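Side-chain contacts in mandelate racemase/muconate lactonizing enzyme-like protein (Rubrobacter xylanophilus DSM 9941, PDB 3CYJ), which belongs to the mandelate racemase/muconate lactonizing enzyme family of the enolase superfamily, with a sodium ion bound in its barrel domain: residues L11-Y16 and F61-L66; R147-L152 and V178-E183. All coordinates share one frame; numbering follows the deposited sequence.

How the contacts relate
The two contacts sit in different domains of an enolase-superfamily chain and come one after the other in sequence. Contact 1 packs helix 57-70 onto strand 8-26 of the antiparallel sheet in the N-terminal domain. Contact 2 joins helices 145-157 and 174-185, which lie side by side on the outside of the barrel domain, next to strands 162-166 and 190-194. Their centres are 40 Å apart, on opposite sides of the chain's centre, and their nearest atoms are about 19 Å apart. They share no strand or helix, and each joins elements within a single domain, a helix to a sheet in contact 1 and two neighbouring barrel helices in contact 2.

Contact 1: residues L11-Y16 and F61-L66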
loop_
_atom_site.group_PDB
_atom_site.type_symbol
_atom_site.label_atom_id
_atom_site.label_comp_id
_atom_site.label_asym_id
_atom_site.label_seq_id
_atom_site.Cartn_x
_atom_site.Cartn_y
_atom_site.Cartn_z
ATOM N N LEU A 11 21.761 45.586 1.602
ATOM C CA LEU A 11 21.647 44.734 0.420
ATOM C C LEU A 11 21.423 45.579 -0.809
ATOM O O LEU A 11 20.590 46.460 -0.780
ATOM C CB LEU A 11 20.439 43.812 0.542
ATOM C CG LEU A 11 20.422 42.629 1.464
ATOM C CD1 LEU A 11 19.269 41.795 0.911
ATOM C CD2 LEU A 11 21.761 41.935 1.405
ATOM N N GLU A 12 22.148 45.311 -1.881
ATOM C CA GLU A 12 21.902 46.001 -3.141
ATOM C C GLU A 12 21.434 44.971 -4.153
ATOM O O GLU A 12 22.042 43.931 -4.293
ATOM C CB GLU A 12 23.173 46.653 -3.724
ATOM C CG GLU A 12 24.043 47.425 -2.749
ATOM C CD GLU A 12 25.334 47.957 -3.420
ATOM O OE1 GLU A 12 25.476 49.227 -3.517
ATOM O OE2 GLU A 12 26.189 47.121 -3.856
ATOM N N VAL A 13 20.395 45.299 -4.896
ATOM C CA VAL A 13 19.854 44.405 -5.882
ATOM C C VAL A 13 19.941 45.075 -7.256
ATOM O O VAL A 13 19.662 46.249 -7.377
ATOM C CB VAL A 13 18.325 44.069 -5.582
ATOM C CG1 VAL A 13 17.858 42.935 -6.454
ATOM C CG2 VAL A 13 18.122 43.726 -4.141
ATOM N N SER A 14 20.286 44.297 -8.279
ATOM C CA SER A 14 20.365 44.775 -9.644
ATOM C C SER A 14 20.142 43.584 -10.556
ATOM O O SER A 14 20.166 42.455 -10.093
ATOM C CB SER A 14 21.712 45.470 -9.906
ATOM O OG SER A 14 22.816 44.598 -9.690
ATOM N N ALA A 15 19.884 43.824 -11.835
ATOM C CA ALA A 15 19.524 42.760 -12.748
ATOM C C ALA A 15 20.150 43.042 -14.080
ATOM O O ALA A 15 20.363 44.199 -14.454
ATOM C CB ALA A 15 17.984 42.640 -12.897
ATOM N N TYR A 16 20.446 41.981 -14.810
ATOM C CA TYR A 16 21.096 42.093 -16.113
ATOM C C TYR A 16 20.452 41.093 -17.024
ATOM O O TYR A 16 20.160 39.940 -16.615
ATOM C CB TYR A 16 22.595 41.819 -15.990
ATOM C CG TYR A 16 23.175 42.596 -14.848
ATOM C CD1 TYR A 16 23.637 43.920 -15.027
ATOM C CD2 TYR A 16 23.188 42.055 -13.571
ATOM C CE1 TYR A 16 24.120 44.660 -13.967
ATOM C CE2 TYR A 16 23.646 42.769 -12.508
ATOM C CZ TYR A 16 24.128 44.085 -12.700
ATOM O OH TYR A 16 24.609 44.798 -11.599
ATOM N N PHE A 61 10.954 41.663 -5.444
ATOM C CA PHE A 61 10.671 40.808 -4.289
ATOM C C PHE A 61 11.756 40.917 -3.198
ATOM O O PHE A 61 11.450 41.020 -2.017
ATOM C CB PHE A 61 10.519 39.324 -4.721
ATOM C CG PHE A 61 9.843 38.446 -3.675
ATOM C CD1 PHE A 61 8.495 38.124 -3.776
ATOM C CD2 PHE A 61 10.574 37.935 -2.581
ATOM C CE1 PHE A 61 7.859 37.298 -2.778
ATOM C CE2 PHE A 61 9.969 37.118 -1.613
ATOM C CZ PHE A 61 8.601 36.801 -1.715
ATOM N N VAL A 62 13.023 40.841 -3.591
ATOM C CA VAL A 62 14.150 41.079 -2.631
ATOM C C VAL A 62 14.024 42.428 -1.924
ATOM O O VAL A 62 14.091 42.514 -0.681
ATOM C CB VAL A 62 15.539 41.006 -3.326
ATOM C CG1 VAL A 62 16.685 41.390 -2.363
ATOM C CG2 VAL A 62 15.742 39.613 -3.975
ATOM N N GLU A 63 13.817 43.491 -2.713
ATOM C CA GLU A 63 13.719 44.840 -2.114
ATOM C C GLU A 63 12.583 44.871 -1.114
ATOM O O GLU A 63 12.752 45.314 0.017
ATOM C CB GLU A 63 13.529 45.917 -3.185
ATOM C CG GLU A 63 14.774 46.037 -4.012
ATOM C CD GLU A 63 14.571 46.742 -5.370
ATOM O OE1 GLU A 63 13.443 47.198 -5.719
ATOM O OE2 GLU A 63 15.569 46.806 -6.118
ATOM N N SER A 64 11.431 44.340 -1.543
ATOM C CA SER A 64 10.196 44.535 -0.823
ATOM C C SER A 64 10.142 43.677 0.419
ATOM O O SER A 64 9.683 44.132 1.476
ATOM C CB SER A 64 9.032 44.238 -1.753
ATOM O OG SER A 64 7.843 44.055 -1.004
ATOM N N LYS A 65 10.588 42.424 0.310
ATOM C CA LYS A 65 10.362 41.488 1.406
ATOM C C LYS A 65 11.662 41.066 2.127
ATOM O O LYS A 65 11.620 40.740 3.288
ATOM C CB LYS A 65 9.638 40.210 0.915
ATOM C CG LYS A 65 8.213 40.398 0.432
ATOM C CD LYS A 65 7.343 41.138 1.483
ATOM C CE LYS A 65 7.065 40.311 2.670
ATOM N NZ LYS A 65 6.415 41.112 3.787
ATOM N N LEU A 66 12.796 41.033 1.435
ATOM C CA LEU A 66 13.950 40.375 2.012
ATOM C C LEU A 66 14.995 41.317 2.637
ATOM O O LEU A 66 15.541 41.019 3.694
ATOM C CB LEU A 66 14.574 39.447 0.944
ATOM C CG LEU A 66 13.579 38.392 0.368
ATOM C CD1 LEU A 66 14.282 37.413 -0.517
ATOM C CD2 LEU A 66 12.789 37.629 1.527
#
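Val13 of strand 11-16 meets Val62 of helix 61-66 where a helix packs on the antiparallel sheet of the enolase-type N-terminal domain. The axes of segments 11-16 and 61-66 run roughly antiparallel (154°) and come within 9.0 Å.

The apolar part rests on three branched side chains. Val13 CG2 presses against Val62 CG1 at 3.3 Å, closer than two methyls usually sit, and it also lies 3.8 Å from Val62 CB. Turning CG1 of Val62 opposite its own backbone N (chi1 174°) brings that methyl up to the strand. Leu11 adds a looser touch to the same methyl: its CD1 lies 4.2 Å from Val62 CG1, the two side chains crossing at about a right angle. Val62 CG1 thus meets both residues of segment 11-16 that point toward the helix. Ala101 and Val105 of helix 97-116 also pack on Val62, while Leu11 reaches Ala67 and Ala70 farther along helix 57-70.

The polar edge is formed by Glu63, whose CB points neither to nor from the strand but whose extended chain carries its end nearer. A second subunit touches another side of this helix turn, where Asp55 of that subunit shares a hydrogen bond with Ser64. At the strand, Glu63 passes Val13 by van der Waals contact alone, with CG 4.1 Å from Val13 CG2 and OE2 3.9 Å from Val13 CB.

Contact 2: residues R147-L152 and V178-E183; sequences RLQEQL and VRAARE
Leu152 of helix 147-152 and Ala181 of helix 178-183 meet on the inner side of two neighbouring helices of the barrel domain, the TIM-barrel-like half of the enolase superfamily. Helices 145-157 and 174-185 are consecutive outer helices, linked through strand 162-166. The axes of segments 147-152 and 178-183 run in the same general sense, crossing at -38° with a closest approach of 8.8 Å.

Packing is tight toward the barrel wall. Leu152 CD1 rests 3.5 Å from Ala181 CB, and the small alanine lets the backbones come close, with Gln149 CA 5.6 Å from Ala181 CA. Both Leu152 and Ala181 are buried: Leu152 also lies on Val163 and Leu191, and Ala181 on Met165 and Leu191, so the pair is wedged between the helices and strands 162-166 and 190-194.

Farther out, toward solvent, the contact turns polar and rests on one long side chain. CG of Gln149 lies opposite its own carbonyl carbon, and the extended chain beyond it carries the amide across to the second helix. Its NE2 donates to Ala180 O at 2.9 Å with a nearly straight N-H...O angle of 160°. The acceptor lies close to the amide plane, but the donor stands tilted from the plane of the Ala180 carbonyl. Ala180 CB sits beside the same nitrogen, 4.0 Å from Gln149 NE2. Glu183 is exposed and bends at its second torsion to bring its carboxylate toward the glutamine, the two flat groups turned 62° apart. Its OE1 ends 2.7 Å from Gln149 NE2, the same nitrogen that binds Ala180 O.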
loop_
_atom_site.group_PDB
_atom_site.type_symbol
_atom_site.label_atom_id
_atom_site.label_comp_id
_atom_site.label_asym_id
_atom_site.label_seq_id
_atom_site.Cartn_x
_atom_site.Cartn_y
_atom_site.Cartn_z
ATOM N N ARG A 147 25.827 22.533 -35.644
ATOM C CA ARG A 147 26.090 23.368 -34.497
ATOM C C ARG A 147 25.948 22.534 -33.180
ATOM O O ARG A 147 26.688 22.735 -32.192
ATOM C CB ARG A 147 25.222 24.632 -34.545
ATOM C CG ARG A 147 24.728 25.093 -33.206
ATOM C CD ARG A 147 24.556 26.573 -33.024
ATOM N NE ARG A 147 24.526 27.385 -34.227
ATOM C CZ ARG A 147 25.105 28.577 -34.268
ATOM N NH1 ARG A 147 25.078 29.298 -35.377
ATOM N NH2 ARG A 147 25.734 29.033 -33.182
ATOM N N LEU A 148 25.022 21.587 -33.202
ATOM C CA LEU A 148 24.878 20.612 -32.114
ATOM C C LEU A 148 26.165 19.764 -31.994
ATOM O O LEU A 148 26.733 19.604 -30.910
ATOM C CB LEU A 148 23.639 19.744 -32.389
ATOM C CG LEU A 148 23.432 18.469 -31.566
ATOM C CD1 LEU A 148 23.153 18.813 -30.070
ATOM C CD2 LEU A 148 22.301 17.585 -32.153
ATOM N N GLN A 149 26.652 19.241 -33.121
ATOM C CA GLN A 149 27.901 18.465 -33.106
ATOM C C GLN A 149 29.107 19.257 -32.620
ATOM O O GLN A 149 29.944 18.728 -31.913
ATOM C CB GLN A 149 28.188 17.919 -34.497
ATOM C CG GLN A 149 27.213 16.904 -34.965
ATOM C CD GLN A 149 27.694 16.204 -36.236
ATOM O OE1 GLN A 149 27.866 16.842 -37.257
ATOM N NE2 GLN A 149 27.887 14.875 -36.169
ATOM N N GLU A 150 29.182 20.535 -32.980
ATOM C CA GLU A 150 30.340 21.342 -32.613
ATOM C C GLU A 150 30.321 21.681 -31.136
ATOM O O GLU A 150 31.375 21.737 -30.463
ATOM C CB GLU A 150 30.445 22.616 -33.474
ATOM C CG GLU A 150 31.010 22.323 -34.878
ATOM C CD GLU A 150 30.836 23.471 -35.914
ATOM O OE1 GLU A 150 31.668 23.528 -36.881
ATOM O OE2 GLU A 150 29.881 24.292 -35.782
ATOM N N GLN A 151 29.130 21.933 -30.611
ATOM C CA GLN A 151 29.067 22.214 -29.204
ATOM C C GLN A 151 29.431 20.984 -28.351
ATOM O O GLN A 151 30.271 21.083 -27.457
ATOM C CB GLN A 151 27.684 22.729 -28.791
ATOM C CG GLN A 151 27.669 23.111 -27.339
ATOM C CD GLN A 151 26.365 23.723 -26.999
ATOM O OE1 GLN A 151 25.341 23.014 -26.949
ATOM N NE2 GLN A 151 26.353 25.054 -26.826
ATOM N N LEU A 152 28.780 19.853 -28.615
ATOM C CA LEU A 152 29.075 18.635 -27.874
ATOM C C LEU A 152 30.524 18.162 -28.089
ATOM O O LEU A 152 31.215 17.837 -27.124
ATOM C CB LEU A 152 28.098 17.510 -28.265
ATOM C CG LEU A 152 26.567 17.639 -27.953
ATOM C CD1 LEU A 152 25.924 16.272 -27.738
ATOM C CD2 LEU A 152 26.262 18.475 -26.734
ATOM N N VAL A 178 20.258 12.532 -32.108
ATOM C CA VAL A 178 21.058 11.764 -31.136
ATOM C C VAL A 178 22.175 10.938 -31.799
ATOM O O VAL A 178 23.273 10.832 -31.266
ATOM C CB VAL A 178 20.219 10.851 -30.168
ATOM C CG1 VAL A 178 19.319 11.699 -29.265
ATOM C CG2 VAL A 178 19.397 9.821 -30.914
ATOM N N ARG A 179 21.888 10.374 -32.973
ATOM C CA ARG A 179 22.918 9.698 -33.776
ATOM C C ARG A 179 24.063 10.622 -34.165
ATOM O O ARG A 179 25.218 10.228 -34.055
ATOM C CB ARG A 179 22.299 9.002 -34.988
ATOM C CG ARG A 179 21.643 7.674 -34.538
ATOM C CD ARG A 179 21.214 6.810 -35.699
ATOM N NE ARG A 179 20.365 7.586 -36.593
ATOM C CZ ARG A 179 19.066 7.332 -36.780
ATOM N NH1 ARG A 179 18.503 6.286 -36.116
ATOM N NH2 ARG A 179 18.359 8.110 -37.639
ATOM N N ALA A 180 23.730 11.850 -34.566
ATOM C CA ALA A 180 24.715 12.906 -34.863
ATOM C C ALA A 180 25.555 13.311 -33.669
ATOM O O ALA A 180 26.770 13.566 -33.787
ATOM C CB ALA A 180 24.020 14.170 -35.447
ATOM N N ALA A 181 24.910 13.396 -32.513
ATOM C CA ALA A 181 25.625 13.706 -31.269
ATOM C C ALA A 181 26.599 12.570 -30.908
ATOM O O ALA A 181 27.709 12.809 -30.451
ATOM C CB ALA A 181 24.597 13.994 -30.096
ATOM N N ARG A 182 26.170 11.335 -31.087
ATOM C CA ARG A 182 27.037 10.210 -30.768
ATOM C C ARG A 182 28.305 10.185 -31.656
ATOM O O ARG A 182 29.423 9.860 -31.186
ATOM C CB ARG A 182 26.280 8.879 -30.861
ATOM C CG ARG A 182 27.185 7.630 -30.618
ATOM C CD ARG A 182 27.916 7.735 -29.275
ATOM N NE ARG A 182 27.063 7.351 -28.182
ATOM C CZ ARG A 182 27.343 7.605 -26.909
ATOM N NH1 ARG A 182 28.461 8.255 -26.615
ATOM N NH2 ARG A 182 26.530 7.179 -25.939
ATOM N N GLU A 183 28.117 10.565 -32.922
ATOM C CA GLU A 183 29.189 10.558 -33.897
ATOM C C GLU A 183 30.225 11.596 -33.491
ATOM O O GLU A 183 31.423 11.331 -33.475
ATOM C CB GLU A 183 28.650 10.810 -35.314
ATOM C CG GLU A 183 29.728 10.715 -36.430
ATOM C CD GLU A 183 30.537 12.013 -36.566
ATOM O OE1 GLU A 183 29.947 13.105 -36.353
ATOM O OE2 GLU A 183 31.768 11.940 -36.852
#